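Local coordinates for cyclopropane mycolic acid synthase 1 (Mycobacterium tuberculosis, PDB 1KPH), which transfers a methylene group from S-adenosyl-L-methionine to a double bond at the distal position of an alpha mycolic acid, forming a cyclopropane ring, at residues His102-Gln105 with Leu106-Asn109; Pro206-Pro209 with Met210-Cys214; Gln249-Leu253 with Gln254-Val258; Pro230-Ala233 with Lys234-Asp237; Met79-Ala82 with Val83-Asp87. All coordinates share one frame; numbering follows the deposited sequence.

Contact 1 of 5, residues His102-Gln105 with Leu106-Asn109; sequences HVQQ and LVAN
Four successive main-chain bonds join His-102-Gln-105 to Leu-106-Asn-109, each spanning four residues in the manner of an alpha-helix. Leu-106 N gives to His-102 O at 3.2 Å, and Val-107 N makes the straightest of the set with Val-103 O, its N-H...O angle being 168°. Ala-108 N and Asn-109 N go in turn to Gln-104 O and Gln-105 O.

The apolar contacts run along the side facing the protein. Val-103 CG1 comes to 4.4 Å from Val-107 CG2, while Leu-106 CD1 sits 4.2 Å from His-102 CD2, oblique to the imidazole. Leu-106 CG is set beside its own backbone N (chi1 -65°), and this places it over the preceding turn, near His-102 O. This is the last part of helix 97-109, the crossover of a beta-alpha-beta unit in the Rossmann-like methyltransferase domain; Val-103 and Val-107 rest on strand 116-119, and the His-102 ring meets Trp-75 edge-to-face.

Amide groups occupy the outer side. Gln-105 OE1 stands 3.6 Å from Asn-109 ND2, with the two amide planes turned 72° apart. Asn-109 ND2 also lies 2.9 Å from Gln-105 O, in the last turn of the helix.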
# COMPACT_ATOMS: atom_id res chain seq x y z
N HIS A 102 -16.12 6.04 -0.41
CA HIS A 102 -15.40 7.31 -0.48
C HIS A 102 -14.93 7.60 -1.91
O HIS A 102 -15.18 8.69 -2.44
CB HIS A 102 -14.19 7.28 0.45
CG HIS A 102 -13.40 8.55 0.45
ND1 HIS A 102 -13.81 9.68 1.13
CD2 HIS A 102 -12.25 8.89 -0.17
CE1 HIS A 102 -12.94 10.65 0.93
NE2 HIS A 102 -11.99 10.20 0.14
N VAL A 103 -14.26 6.64 -2.52
CA VAL A 103 -13.76 6.81 -3.88
C VAL A 103 -14.92 6.95 -4.86
O VAL A 103 -14.80 7.63 -5.89
CB VAL A 103 -12.86 5.63 -4.29
CG1 VAL A 103 -12.38 5.81 -5.72
CG2 VAL A 103 -11.67 5.54 -3.35
N GLN A 104 -16.04 6.30 -4.56
CA GLN A 104 -17.21 6.37 -5.43
C GLN A 104 -17.71 7.82 -5.49
O GLN A 104 -18.25 8.24 -6.51
CB GLN A 104 -18.33 5.45 -4.93
CG GLN A 104 -19.60 5.54 -5.76
CD GLN A 104 -19.36 5.26 -7.23
OE1 GLN A 104 -18.89 4.18 -7.61
NE2 GLN A 104 -19.67 6.24 -8.08
N GLN A 105 -17.52 8.57 -4.41
CA GLN A 105 -17.95 9.96 -4.40
C GLN A 105 -16.97 10.82 -5.19
O GLN A 105 -17.37 11.75 -5.89
CB GLN A 105 -18.10 10.48 -2.98
CG GLN A 105 -19.38 10.02 -2.31
CD GLN A 105 -20.61 10.37 -3.13
OE1 GLN A 105 -20.92 11.55 -3.36
NE2 GLN A 105 -21.32 9.35 -3.60
N LEU A 106 -15.68 10.50 -5.07
CA LEU A 106 -14.66 11.24 -5.81
C LEU A 106 -14.98 11.10 -7.30
O LEU A 106 -14.97 12.08 -8.05
CB LEU A 106 -13.27 10.68 -5.51
CG LEU A 106 -12.72 10.79 -4.08
CD1 LEU A 106 -11.33 10.17 -4.03
CD2 LEU A 106 -12.66 12.26 -3.65
N VAL A 107 -15.26 9.87 -7.72
CA VAL A 107 -15.60 9.58 -9.11
C VAL A 107 -16.86 10.35 -9.52
O VAL A 107 -16.88 11.02 -10.56
CB VAL A 107 -15.85 8.07 -9.33
CG1 VAL A 107 -16.53 7.84 -10.67
CG2 VAL A 107 -14.53 7.31 -9.27
N ALA A 108 -17.90 10.25 -8.71
CA ALA A 108 -19.17 10.91 -8.99
C ALA A 108 -19.04 12.43 -9.10
O ALA A 108 -19.74 13.06 -9.89
CB ALA A 108 -20.18 10.55 -7.91
N ASN A 109 -18.15 13.02 -8.31
CA ASN A 109 -17.98 14.47 -8.32
C ASN A 109 -16.88 15.01 -9.23
O ASN A 109 -16.74 16.22 -9.38
CB ASN A 109 -17.75 14.97 -6.89
CG ASN A 109 -18.96 14.76 -6.01
OD1 ASN A 109 -20.06 15.24 -6.31
ND2 ASN A 109 -18.77 14.05 -4.91

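Contact 2 of 5, residues Pro206-Pro209 with Met210-Cys214; sequences PSIP and MVQEC
Between Pro-206-Pro-209 and Met-210-Cys-214 the backbone passes from an extended approach at Pro-206 and Ser-207 into the first turn of helix 208-217, where Val-211 N, Gln-212 N and Glu-213 N take up the carbonyls of Ser-207, Ile-208 and Pro-209. The motif is a serine N-cap. Ser-207 OG accepts from Met-210 N at 3.1 Å, with an N-H...O angle of 146°, so one of the first-turn amides that has no carbonyl a full turn before it within the helix is supplied by the side chain. Turning OG between the backbone N and the carbonyl carbon (chi1 72°) is what brings it over that amide. Met-210 N has a second, weak bond to Ser-207 O.

Pro-209 is the second residue of the helix, and its missing N-H costs no helical bond, because first-turn amides have no carbonyl within the helix to donate to. Gln-212 N lies almost straight out from Ile-208 O at 2.9 Å, while its side-chain CG runs alongside Ile-208 CG2, 4.1 Å away.

On the inner side, Pro-206 and Val-211 lie side by side and point the same way, and both touch Phe-139; Pro-206 also packs on Thr-168 and Val-211 on Leu-166, both of strand 163-171. Met-210 runs extended through chi1 and chi2, which carries SD to 4.4 Å from Pro-206 CB; the bend at chi3 (-56°) then turns the methyl CE back to 4.0 Å from Ser-207 OG.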
# COMPACT_ATOMS: atom_id res chain seq x y z
N PRO A 206 6.34 -10.41 2.52
CA PRO A 206 7.11 -11.18 1.55
C PRO A 206 8.57 -10.75 1.65
O PRO A 206 8.86 -9.61 2.00
CB PRO A 206 6.50 -10.76 0.23
CG PRO A 206 6.28 -9.29 0.47
CD PRO A 206 5.69 -9.26 1.87
N SER A 207 9.48 -11.67 1.36
CA SER A 207 10.90 -11.35 1.37
C SER A 207 11.14 -10.86 -0.05
O SER A 207 10.32 -11.10 -0.93
CB SER A 207 11.73 -12.60 1.62
OG SER A 207 11.71 -13.44 0.48
N ILE A 208 12.25 -10.16 -0.27
CA ILE A 208 12.56 -9.66 -1.60
C ILE A 208 12.71 -10.83 -2.58
O ILE A 208 12.15 -10.81 -3.68
CB ILE A 208 13.85 -8.80 -1.59
CG1 ILE A 208 13.56 -7.48 -0.84
CG2 ILE A 208 14.32 -8.53 -3.01
CD1 ILE A 208 14.76 -6.55 -0.70
N PRO A 209 13.48 -11.87 -2.21
CA PRO A 209 13.63 -13.00 -3.13
C PRO A 209 12.29 -13.63 -3.49
O PRO A 209 12.11 -14.13 -4.59
CB PRO A 209 14.53 -13.96 -2.34
CG PRO A 209 15.39 -13.02 -1.55
CD PRO A 209 14.38 -12.01 -1.05
N MET A 210 11.34 -13.58 -2.56
CA MET A 210 10.03 -14.16 -2.81
C MET A 210 9.30 -13.38 -3.90
O MET A 210 8.61 -13.97 -4.74
CB MET A 210 9.20 -14.17 -1.52
CG MET A 210 8.03 -15.14 -1.56
SD MET A 210 7.10 -15.11 -0.02
CE MET A 210 8.40 -15.50 1.18
N VAL A 211 9.44 -12.06 -3.89
CA VAL A 211 8.80 -11.22 -4.90
C VAL A 211 9.49 -11.44 -6.24
O VAL A 211 8.84 -11.58 -7.28
CB VAL A 211 8.88 -9.72 -4.53
CG1 VAL A 211 8.33 -8.86 -5.66
CG2 VAL A 211 8.11 -9.47 -3.25
N GLN A 212 10.82 -11.48 -6.21
CA GLN A 212 11.61 -11.70 -7.41
C GLN A 212 11.26 -13.06 -8.05
O GLN A 212 11.21 -13.19 -9.28
CB GLN A 212 13.10 -11.66 -7.05
CG GLN A 212 13.60 -10.29 -6.65
CD GLN A 212 14.03 -9.46 -7.84
OE1 GLN A 212 13.49 -9.61 -8.94
NE2 GLN A 212 14.99 -8.57 -7.64
N GLU A 213 11.00 -14.05 -7.21
CA GLU A 213 10.66 -15.40 -7.67
C GLU A 213 9.29 -15.48 -8.35
O GLU A 213 9.17 -15.99 -9.47
CB GLU A 213 10.72 -16.38 -6.50
CG GLU A 213 10.10 -17.76 -6.75
CD GLU A 213 10.65 -18.45 -7.99
OE1 GLU A 213 11.85 -18.29 -8.30
OE2 GLU A 213 9.87 -19.18 -8.65
N CYS A 214 8.26 -14.99 -7.66
CA CYS A 214 6.91 -15.03 -8.21
C CYS A 214 6.78 -14.18 -9.47
O CYS A 214 5.95 -14.47 -10.34
CB CYS A 214 5.90 -14.55 -7.15
SG CYS A 214 5.86 -15.61 -5.69

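Contact 3 of 5, residues Gln249-Leu253 with Gln254-Val258; sequences QAIAL and QSEEV
Ile-251 CG1 is placed beside the backbone N (chi1 -62°) and continues extended to CD1, which lays the isoleucine along the base of the Glu-256 side chain. Ile-251 CD1 is 3.6 Å from Glu-256 CB, and CG1 is equally near Glu-256 CA. The branch methyl CG2 fills in on the backbone side, 3.6 Å from Glu-256 N. Glu-256 itself takes the less common setting with CG between its backbone N and carbonyl carbon (chi1 81°), which only sends CG and the carboxylate away from the isoleucine. Beyond CG the glutamate runs out extended.

Gln-254 is where the chain leaves helical geometry. Its N still completes the last turn, giving to Ala-250 O at 3.1 Å with an N-H...O angle of 143°. Its side chain is bent in the middle and folds back over the end of helix 247-253, with NE2 3.4 Å from Leu-253 O. The same side chain packs against Phe-22 and Leu-18, and Phe-22 also touches Ala-250 and Val-258, so one aromatic residue bridges the two helices.

After Gln-254 the chain extends through Ser-255, whose OG receives a weak bond from Val-258 N at 3.4 Å. The whole is a tight connection between two helices: helix 247-253 ends, two residues turn the chain, and a serine N-cap starts the long helix 256-275.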
# COMPACT_ATOMS: atom_id res chain seq x y z
N GLN A 249 -9.76 13.29 20.17
CA GLN A 249 -10.67 13.03 19.06
C GLN A 249 -10.72 11.54 18.75
O GLN A 249 -11.78 11.00 18.41
CB GLN A 249 -10.21 13.80 17.83
CG GLN A 249 -11.30 14.03 16.80
CD GLN A 249 -12.49 14.77 17.39
OE1 GLN A 249 -12.32 15.79 18.06
NE2 GLN A 249 -13.69 14.26 17.13
N ALA A 250 -9.58 10.87 18.89
CA ALA A 250 -9.48 9.44 18.61
C ALA A 250 -10.37 8.59 19.53
O ALA A 250 -11.02 7.64 19.08
CB ALA A 250 -8.03 8.99 18.75
N ILE A 251 -10.41 8.95 20.80
CA ILE A 251 -11.21 8.22 21.78
C ILE A 251 -12.71 8.43 21.54
O ILE A 251 -13.49 7.48 21.61
CB ILE A 251 -10.85 8.65 23.21
CG1 ILE A 251 -9.39 8.32 23.49
CG2 ILE A 251 -11.77 7.96 24.21
CD1 ILE A 251 -8.86 8.84 24.81
N ALA A 252 -13.09 9.67 21.25
CA ALA A 252 -14.49 10.00 21.00
C ALA A 252 -15.06 9.14 19.87
O ALA A 252 -16.07 8.46 20.05
CB ALA A 252 -14.62 11.47 20.65
N LEU A 253 -14.41 9.17 18.71
CA LEU A 253 -14.86 8.40 17.56
C LEU A 253 -14.82 6.90 17.80
O LEU A 253 -15.65 6.16 17.28
CB LEU A 253 -14.01 8.74 16.33
CG LEU A 253 -14.30 10.06 15.61
CD1 LEU A 253 -15.72 10.04 15.05
CD2 LEU A 253 -14.12 11.22 16.56
N GLN A 254 -13.84 6.45 18.58
CA GLN A 254 -13.69 5.03 18.89
C GLN A 254 -13.62 4.83 20.40
O GLN A 254 -14.61 5.04 21.11
CB GLN A 254 -12.41 4.48 18.24
CG GLN A 254 -12.43 4.47 16.72
CD GLN A 254 -13.35 3.41 16.15
OE1 GLN A 254 -13.22 2.23 16.46
NE2 GLN A 254 -14.28 3.83 15.29
N SER A 255 -12.45 4.44 20.88
CA SER A 255 -12.22 4.21 22.31
C SER A 255 -10.73 4.38 22.57
O SER A 255 -9.92 4.26 21.65
CB SER A 255 -12.66 2.80 22.70
OG SER A 255 -11.97 1.82 21.95
N GLU A 256 -10.36 4.65 23.82
CA GLU A 256 -8.95 4.83 24.13
C GLU A 256 -8.22 3.51 23.93
O GLU A 256 -6.99 3.48 23.85
CB GLU A 256 -8.77 5.30 25.57
CG GLU A 256 -8.83 4.21 26.61
CD GLU A 256 -8.38 4.68 27.97
OE1 GLU A 256 -8.24 3.84 28.88
OE2 GLU A 256 -8.15 5.90 28.13
N GLU A 257 -8.97 2.42 23.84
CA GLU A 257 -8.38 1.11 23.63
C GLU A 257 -7.87 1.05 22.19
O GLU A 257 -6.78 0.53 21.92
CB GLU A 257 -9.43 0.01 23.87
CG GLU A 257 -8.86 -1.40 23.92
CD GLU A 257 -9.35 -2.28 22.80
OE1 GLU A 257 -9.05 -1.98 21.62
OE2 GLU A 257 -10.05 -3.28 23.09
N VAL A 258 -8.66 1.59 21.26
CA VAL A 258 -8.28 1.62 19.85
C VAL A 258 -7.13 2.60 19.66
O VAL A 258 -6.20 2.33 18.89
CB VAL A 258 -9.47 2.07 18.96
CG1 VAL A 258 -8.99 2.29 17.53
CG2 VAL A 258 -10.56 1.01 18.99

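Contact 4 of 5, residues Pro230-Ala233 with Lys234-Asp237; sequences PHYA and KTLD. With 10A (didecyl-dimethyl-ammonium), chain G; CO3 (carbonate ion), chain E.
Helix 229-245 forms part of the wall of the pocket that holds didecyl-dimethyl-ammonium and carbonate, and its early turns, Pro-230-Ala-233 with Lys-234-Asp-237, bring Tyr-232 into the site with Leu-236 against it. Leu-236 CG lies 3.7 Å from Tyr-232 CD1, on an oblique approach to the ring, while Phe-273 of helix 256-275 stacks on the same tyrosine. Held by these neighbours, the phenol reaches the bound carbonate: Tyr-232 OH gives a very short hydrogen bond, 2.5 Å, to carbonate O2, which lies in the ring plane at its edge. His-167 NE2 and Cys-35 N also bind the ion. On the ligand side, Tyr-232 OH is 3.3 Å from C13 of didecyl-dimethyl-ammonium, a carbon attached directly to the quaternary nitrogen.

His-231 O takes two bonds from Thr-235, one turn further along. The amide N approaches at 3.1 Å and the hydroxyl OG1 at 2.8 Å, from opposite faces of the carbonyl plane, with OG1 set above that plane. The Thr-235 chi1 of -60° holds OG1 back over the previous turn, and OG1 is also bonded to Ala-36 N.

At the far end Asp-237 N donates to Ala-233 O, yet its carboxylate leans over the same oxygen, with OD2 3.1 Å away. Two acceptors so close should repel, and the salt bridge to Arg-274 probably offsets this. In the pocket, the anion lies near the cationic head group, where it could probably steady a carbocation-like intermediate. Separately, a bicarbonate in this place has been proposed as the base in this family.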
# COMPACT_ATOMS: atom_id res chain seq x y z
N PRO A 230 14.38 4.40 4.70
CA PRO A 230 14.44 5.52 5.64
C PRO A 230 13.23 6.44 5.61
O PRO A 230 12.88 7.07 6.61
CB PRO A 230 15.73 6.24 5.24
CG PRO A 230 15.76 6.02 3.75
CD PRO A 230 15.41 4.54 3.65
N HIS A 231 12.60 6.53 4.45
CA HIS A 231 11.43 7.38 4.30
C HIS A 231 10.24 6.91 5.12
O HIS A 231 9.39 7.71 5.51
CB HIS A 231 11.03 7.48 2.83
CG HIS A 231 12.06 8.13 1.96
ND1 HIS A 231 12.28 9.49 1.95
CD2 HIS A 231 12.95 7.59 1.09
CE1 HIS A 231 13.26 9.76 1.11
NE2 HIS A 231 13.68 8.63 0.57
N TYR A 232 10.16 5.61 5.40
CA TYR A 232 9.01 5.10 6.15
C TYR A 232 9.03 5.43 7.65
O TYR A 232 7.97 5.62 8.25
CB TYR A 232 8.86 3.59 5.97
CG TYR A 232 7.42 3.17 5.71
CD1 TYR A 232 6.37 3.87 6.30
CD2 TYR A 232 7.12 2.10 4.88
CE1 TYR A 232 5.05 3.52 6.06
CE2 TYR A 232 5.79 1.74 4.63
CZ TYR A 232 4.76 2.45 5.22
OH TYR A 232 3.46 2.13 4.95
N ALA A 233 10.21 5.47 8.24
CA ALA A 233 10.31 5.80 9.66
C ALA A 233 9.78 7.21 9.87
O ALA A 233 9.07 7.48 10.85
CB ALA A 233 11.76 5.71 10.13
N LYS A 234 10.11 8.11 8.95
CA LYS A 234 9.64 9.50 9.03
C LYS A 234 8.14 9.57 8.79
O LYS A 234 7.41 10.25 9.52
CB LYS A 234 10.38 10.37 8.02
CG LYS A 234 10.07 11.86 8.14
CD LYS A 234 10.89 12.65 7.14
CE LYS A 234 10.69 14.15 7.30
NZ LYS A 234 11.61 14.88 6.37
N THR A 235 7.66 8.86 7.77
CA THR A 235 6.24 8.84 7.47
C THR A 235 5.48 8.40 8.73
O THR A 235 4.53 9.05 9.16
CB THR A 235 5.91 7.85 6.32
OG1 THR A 235 6.62 8.23 5.13
CG2 THR A 235 4.42 7.83 6.03
N LEU A 236 5.93 7.29 9.31
CA LEU A 236 5.31 6.75 10.52
C LEU A 236 5.43 7.70 11.70
O LEU A 236 4.50 7.82 12.50
CB LEU A 236 5.93 5.39 10.85
CG LEU A 236 5.50 4.25 9.91
CD1 LEU A 236 6.49 3.09 9.98
CD2 LEU A 236 4.10 3.80 10.30
N ASP A 237 6.56 8.39 11.82
CA ASP A 237 6.75 9.34 12.92
C ASP A 237 5.73 10.47 12.77
O ASP A 237 5.13 10.90 13.75
CB ASP A 237 8.16 9.94 12.92
CG ASP A 237 9.22 8.95 13.40
OD1 ASP A 237 8.88 8.00 14.13
OD2 ASP A 237 10.41 9.15 13.05
C1 10A G . 4.97 -10.19 9.74
C2 10A G . 3.49 -9.89 9.47
C3 10A G . 3.35 -8.61 8.66
C4 10A G . 1.91 -8.18 8.33
C5 10A G . 2.00 -6.88 7.52
C6 10A G . 0.65 -6.24 7.14
C7 10A G . 1.03 -4.95 6.39
C8 10A G . -0.15 -4.03 6.04
C9 10A G . 0.42 -2.76 5.37
C10 10A G . -0.68 -1.72 5.19
N1 10A G . -0.39 -0.28 4.75
C11 10A G . -1.72 0.45 4.80
C12 10A G . 0.09 -0.22 3.33
C13 10A G . 0.66 0.49 5.58
C14 10A G . 0.54 0.68 7.13
C15 10A G . 1.81 1.16 7.86
C16 10A G . 3.07 0.26 7.85
C17 10A G . 2.88 -1.09 8.58
C18 10A G . 4.15 -1.95 8.58
C19 10A G . 3.89 -3.27 9.33
C20 10A G . 5.19 -4.09 9.36
C21 10A G . 5.00 -5.40 10.14
C22 10A G . 6.33 -6.15 10.15
C CO3 E . 3.75 0.46 2.03
O1 CO3 E . 4.51 1.70 1.66
O2 CO3 E . 3.16 0.36 3.25
O3 CO3 E . 3.67 -0.58 1.15

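Contact 5 of 5, residues Met79-Ala82 with Val83-Asp87; sequences MMRA and VEKYD
Lys-85 lies against one face of the Arg-81 guanidinium, its CG over the centre of the group and 3.9 Å from Arg-81 CZ, while Tyr-86 CE1 approaches the same group obliquely. Around the Tyr-86 ring, Arg-81 O sits at the edge and in plane, 3.7 Å from Tyr-86 CD1; Ala-82 CA comes in obliquely nearby.

Arg-81 and Lys-85 run side by side in the same direction. Arg-81 leaves with CG anti to its backbone nitrogen (chi1 173°) and bends at the next bond, which sets its NE 3.8 Å from Lys-85 CB. The contact is thus made by aliphatic carbons on a flat cation. The two charged ends remain 5.1 Å apart, measured from Arg-81 NH2 to Lys-85 NZ, a mild like-charge approach that Asp-54 should relieve: its OD1 forms a salt bridge with Arg-81 NH2, and its OD2 is hydrogen-bonded to Tyr-86 OH.

On another side of the helix Glu-84 curls back over Met-80. Its OE2 touches both Met-80 CB and the methyl CE, each at 3.5 Å. The main chain is regular up to Lys-85 N, which binds Arg-81 O at 2.8 Å, but the bond from Tyr-86 N to Ala-82 O is weak, and Asp-87 leaves the helix with positive phi (59°).

This is helix 77-86, the crossover between parallel strands 67-71 and 89-93 in the Rossmann-like core. Ala-82 touches both strands, Val-83 rests on Val-90, Arg-81 and Tyr-86 pack against helix 45-57, and Asp-87 pairs with Arg-114.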
# COMPACT_ATOMS: atom_id res chain seq x y z
N MET A 79 -5.31 7.03 -7.86
CA MET A 79 -6.20 6.97 -9.02
C MET A 79 -6.51 8.37 -9.56
O MET A 79 -6.42 8.62 -10.76
CB MET A 79 -7.54 6.33 -8.64
CG MET A 79 -7.55 4.83 -8.40
SD MET A 79 -9.14 4.34 -7.66
CE MET A 79 -10.23 4.39 -9.09
N MET A 80 -6.90 9.27 -8.66
CA MET A 80 -7.24 10.63 -9.06
C MET A 80 -6.04 11.42 -9.58
O MET A 80 -6.18 12.26 -10.46
CB MET A 80 -7.91 11.37 -7.90
CG MET A 80 -9.19 10.69 -7.38
SD MET A 80 -10.33 10.14 -8.67
CE MET A 80 -11.00 11.71 -9.25
N ARG A 81 -4.86 11.14 -9.02
CA ARG A 81 -3.63 11.81 -9.46
C ARG A 81 -3.33 11.33 -10.88
O ARG A 81 -2.95 12.12 -11.75
CB ARG A 81 -2.47 11.44 -8.54
CG ARG A 81 -1.09 11.93 -8.98
CD ARG A 81 -0.97 13.43 -8.86
NE ARG A 81 0.39 13.93 -9.07
CZ ARG A 81 0.72 15.21 -8.97
NH1 ARG A 81 -0.21 16.11 -8.67
NH2 ARG A 81 1.97 15.61 -9.18
N ALA A 82 -3.52 10.03 -11.11
CA ALA A 82 -3.28 9.46 -12.43
C ALA A 82 -4.19 10.15 -13.44
O ALA A 82 -3.75 10.52 -14.53
CB ALA A 82 -3.57 7.96 -12.40
N VAL A 83 -5.45 10.34 -13.08
CA VAL A 83 -6.41 11.01 -13.96
C VAL A 83 -6.04 12.47 -14.20
O VAL A 83 -5.85 12.90 -15.34
CB VAL A 83 -7.83 10.98 -13.35
CG1 VAL A 83 -8.77 11.87 -14.18
CG2 VAL A 83 -8.36 9.56 -13.31
N GLU A 84 -5.93 13.22 -13.12
CA GLU A 84 -5.65 14.65 -13.16
C GLU A 84 -4.28 15.11 -13.67
O GLU A 84 -4.18 16.10 -14.39
CB GLU A 84 -5.92 15.24 -11.78
CG GLU A 84 -7.41 15.27 -11.42
CD GLU A 84 -7.69 15.06 -9.94
OE1 GLU A 84 -6.94 15.61 -9.11
OE2 GLU A 84 -8.66 14.34 -9.62
N LYS A 85 -3.22 14.39 -13.31
CA LYS A 85 -1.88 14.80 -13.74
C LYS A 85 -1.36 14.04 -14.96
O LYS A 85 -0.52 14.56 -15.70
CB LYS A 85 -0.88 14.64 -12.60
CG LYS A 85 0.49 15.29 -12.86
CD LYS A 85 0.39 16.81 -12.83
CE LYS A 85 1.74 17.47 -13.03
NZ LYS A 85 1.66 18.97 -13.00
N TYR A 86 -1.85 12.83 -15.18
CA TYR A 86 -1.38 12.03 -16.30
C TYR A 86 -2.40 11.76 -17.39
O TYR A 86 -2.06 11.23 -18.45
CB TYR A 86 -0.79 10.71 -15.78
CG TYR A 86 0.38 10.92 -14.85
CD1 TYR A 86 0.18 11.20 -13.50
CD2 TYR A 86 1.69 10.89 -15.32
CE1 TYR A 86 1.25 11.44 -12.64
CE2 TYR A 86 2.77 11.13 -14.47
CZ TYR A 86 2.55 11.40 -13.13
OH TYR A 86 3.62 11.65 -12.30
N ASP A 87 -3.65 12.13 -17.13
CA ASP A 87 -4.73 11.99 -18.11
C ASP A 87 -5.02 10.58 -18.62
O ASP A 87 -5.18 10.36 -19.83
CB ASP A 87 -4.45 12.92 -19.29
CG ASP A 87 -5.66 13.14 -20.16
OD1 ASP A 87 -6.79 13.11 -19.64
OD2 ASP A 87 -5.48 13.36 -21.38

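In the fold
All five contacts are local and follow one another in series along the chain, so none nests in or crosses another, and each closes only a turn or a short link. Contact 5 comes first, on helix 77-86, then contact 1 on helix 97-109; these successive crossovers of the parallel sheet touch, with Leu-106 CD1 4.0 Å from Met-80 CG. Contact 2 starts helix 208-217, on the opposite side of the chain's centre from contact 1. Contact 4 lies on helix 229-245 at the didecyl-dimethyl-ammonium pocket, its centre about 23 Å from that of contact 2. Contact 3 turns helix 247-253 into helix 256-275, whose later residues return to pack on contact 4.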